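Local coordinates for SnoaL-like domain-containing protein (Agrobacterium tumefaciens str. C58, PDB 3DXO), which is of unknown function but adopts the NTF2-like fold of the SnoaL-like family and has been proposed to act as an isomerase, at residues B[35-40]-B[109-114]. Residues are numbered along the deposited sequence; the frame is centred on the assembly and turned at random.
Sequences NTRYVD and IDNVVG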
loop_
_atom_site.group_PDB
_atom_site.type_symbol
_atom_site.label_atom_id
_atom_site.label_comp_id
_atom_site.label_asym_id
_atom_site.label_seq_id
_atom_site.Cartn_x
_atom_site.Cartn_y
_atom_site.Cartn_z
ATOM N N ASN B 35 -15.743 -4.230 11.880
ATOM C CA ASN B 35 -14.623 -5.133 11.669
ATOM C C ASN B 35 -13.624 -4.338 10.878
ATOM O O ASN B 35 -13.699 -4.351 9.649
ATOM C CB ASN B 35 -15.016 -6.337 10.835
ATOM C CG ASN B 35 -15.968 -7.250 11.548
ATOM O OD1 ASN B 35 -16.634 -6.857 12.502
ATOM N ND2 ASN B 35 -16.060 -8.491 11.073
ATOM N N THR B 36 -12.735 -3.613 11.550
ATOM C CA THR B 36 -11.739 -2.799 10.871
ATOM C C THR B 36 -10.403 -3.027 11.548
ATOM O O THR B 36 -10.358 -3.423 12.721
ATOM C CB THR B 36 -12.094 -1.288 10.860
ATOM O OG1 THR B 36 -11.187 -0.591 9.996
ATOM C CG2 THR B 36 -12.038 -0.676 12.262
ATOM N N ARG B 37 -9.319 -2.760 10.819
ATOM C CA ARG B 37 -7.974 -3.066 11.289
ATOM C C ARG B 37 -6.993 -2.019 10.768
ATOM O O ARG B 37 -7.065 -1.607 9.605
ATOM C CB ARG B 37 -7.594 -4.419 10.693
ATOM C CG ARG B 37 -6.576 -5.249 11.411
ATOM C CD ARG B 37 -7.232 -6.347 12.210
ATOM N NE ARG B 37 -6.329 -7.498 12.254
ATOM C CZ ARG B 37 -5.281 -7.619 13.077
ATOM N NH1 ARG B 37 -4.981 -6.647 13.960
ATOM N NH2 ARG B 37 -4.526 -8.726 13.014
ATOM N N TYR B 38 -6.064 -1.614 11.617
ATOM C CA TYR B 38 -5.037 -0.646 11.254
ATOM C C TYR B 38 -3.655 -1.157 11.675
ATOM O O TYR B 38 -3.490 -1.754 12.728
ATOM C CB TYR B 38 -5.328 0.700 11.947
ATOM C CG TYR B 38 -4.301 1.776 11.714
ATOM C CD1 TYR B 38 -3.082 1.759 12.386
ATOM C CD2 TYR B 38 -4.547 2.814 10.847
ATOM C CE1 TYR B 38 -2.119 2.746 12.181
ATOM C CE2 TYR B 38 -3.609 3.806 10.637
ATOM C CZ TYR B 38 -2.389 3.768 11.306
ATOM O OH TYR B 38 -1.427 4.740 11.095
ATOM N N VAL B 39 -2.661 -0.926 10.836
ATOM C CA VAL B 39 -1.277 -1.224 11.195
ATOM C C VAL B 39 -0.326 -0.332 10.405
ATOM O O VAL B 39 -0.472 -0.178 9.183
ATOM C CB VAL B 39 -0.864 -2.734 11.012
ATOM C CG1 VAL B 39 -0.836 -3.145 9.543
ATOM C CG2 VAL B 39 0.497 -2.968 11.641
ATOM N N ASP B 40 0.620 0.273 11.122
ATOM C CA ASP B 40 1.706 1.059 10.505
ATOM C C ASP B 40 3.017 0.642 11.204
ATOM O O ASP B 40 3.014 -0.295 12.023
ATOM C CB ASP B 40 1.405 2.581 10.526
ATOM C CG ASP B 40 1.514 3.221 11.924
ATOM O OD1 ASP B 40 2.193 2.693 12.847
ATOM O OD2 ASP B 40 0.911 4.295 12.084
ATOM N N ILE B 109 -14.421 2.189 6.059
ATOM C CA ILE B 109 -13.014 1.730 6.114
ATOM C C ILE B 109 -12.841 0.445 6.938
ATOM O O ILE B 109 -13.097 0.424 8.136
ATOM C CB ILE B 109 -12.048 2.834 6.670
ATOM C CG1 ILE B 109 -12.161 4.119 5.830
ATOM C CG2 ILE B 109 -10.630 2.327 6.681
ATOM C CD1 ILE B 109 -11.285 5.258 6.269
ATOM N N ASP B 110 -12.402 -0.628 6.289
ATOM C CA ASP B 110 -12.203 -1.928 6.973
ATOM C C ASP B 110 -10.734 -2.329 7.127
ATOM O O ASP B 110 -10.417 -3.252 7.866
ATOM C CB ASP B 110 -12.979 -3.065 6.279
ATOM C CG ASP B 110 -12.493 -3.365 4.864
ATOM O OD1 ASP B 110 -11.495 -2.800 4.394
ATOM O OD2 ASP B 110 -13.140 -4.192 4.211
ATOM N N ASN B 111 -9.831 -1.637 6.449
ATOM C CA ASN B 111 -8.431 -2.023 6.528
ATOM C C ASN B 111 -7.478 -0.899 6.129
ATOM O O ASN B 111 -7.685 -0.263 5.105
ATOM C CB ASN B 111 -8.196 -3.238 5.619
ATOM C CG ASN B 111 -7.035 -4.108 6.094
ATOM O OD1 ASN B 111 -6.821 -4.255 7.305
ATOM N ND2 ASN B 111 -6.290 -4.696 5.156
ATOM N N VAL B 112 -6.469 -0.623 6.948
ATOM C CA VAL B 112 -5.485 0.402 6.603
ATOM C C VAL B 112 -4.070 -0.062 6.904
ATOM O O VAL B 112 -3.794 -0.577 7.983
ATOM C CB VAL B 112 -5.711 1.709 7.346
ATOM C CG1 VAL B 112 -4.545 2.670 7.052
ATOM C CG2 VAL B 112 -7.065 2.331 6.942
ATOM N N VAL B 113 -3.180 0.106 5.940
ATOM C CA VAL B 113 -1.800 -0.256 6.134
ATOM C C VAL B 113 -0.961 0.986 5.820
ATOM O O VAL B 113 -0.935 1.438 4.689
ATOM C CB VAL B 113 -1.378 -1.471 5.249
ATOM C CG1 VAL B 113 0.106 -1.765 5.401
ATOM C CG2 VAL B 113 -2.195 -2.715 5.598
ATOM N N GLY B 114 -0.267 1.520 6.829
ATOM C CA GLY B 114 0.558 2.711 6.670
ATOM C C GLY B 114 2.053 2.462 6.641
ATOM O O GLY B 114 2.535 1.458 7.181
#
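Tyr38 lays the CD2–CE2 side of its ring across Val112, whose CG1 comes within 3.8 Å of Tyr38 CD2 on an oblique approach. Both CA–CB bonds point to the same face of the sheet; CG of Tyr38 lies anti to its backbone N (chi1 177°). At the far end of the ring, Tyr38 OH donates to Asp40 OD2 at 2.6 Å, reaching it from the anti side and well out of the carboxylate plane; the other oxygen of Asp40, OD1, accepts from Leu42 N in the loop that follows.

The two strands run parallel, in nearly the same direction. Val112 N donates to Arg37 O, Val39 N to Val112 O, and Gly114 N to Val39 O. The last of these is nearly straight, with an N-H...O angle of 165°. The pairing deteriorates toward Thr36: the bond from Arg37 N to Asp110 O is weak, bent to 130°, where Asp110 and Asn111 form a classic beta bulge against Ser102 of strand 93-103. Thr36 OG1 lies 2.9 Å from Ile109 O there.

On the other face, Val39 and Val113 run alongside each other in the same direction, with Val39 CG1 4.2 Å from Val113 CG2. Phe79 of the second subunit packs on both valines, and NE2 of His76 of that subunit is hydrogen-bonded to Gly114 O, placing this face and the Gly114 end at the dimer interface. The Tyr38 face instead turns inward beneath the helices, as in the cone-like NTF2 fold: Tyr12 and Trp16 of helix 3-17 and Ile51 and Met54 of helix 47-61 meet Tyr38, while strands 44-46 and 93-103 flank the pair.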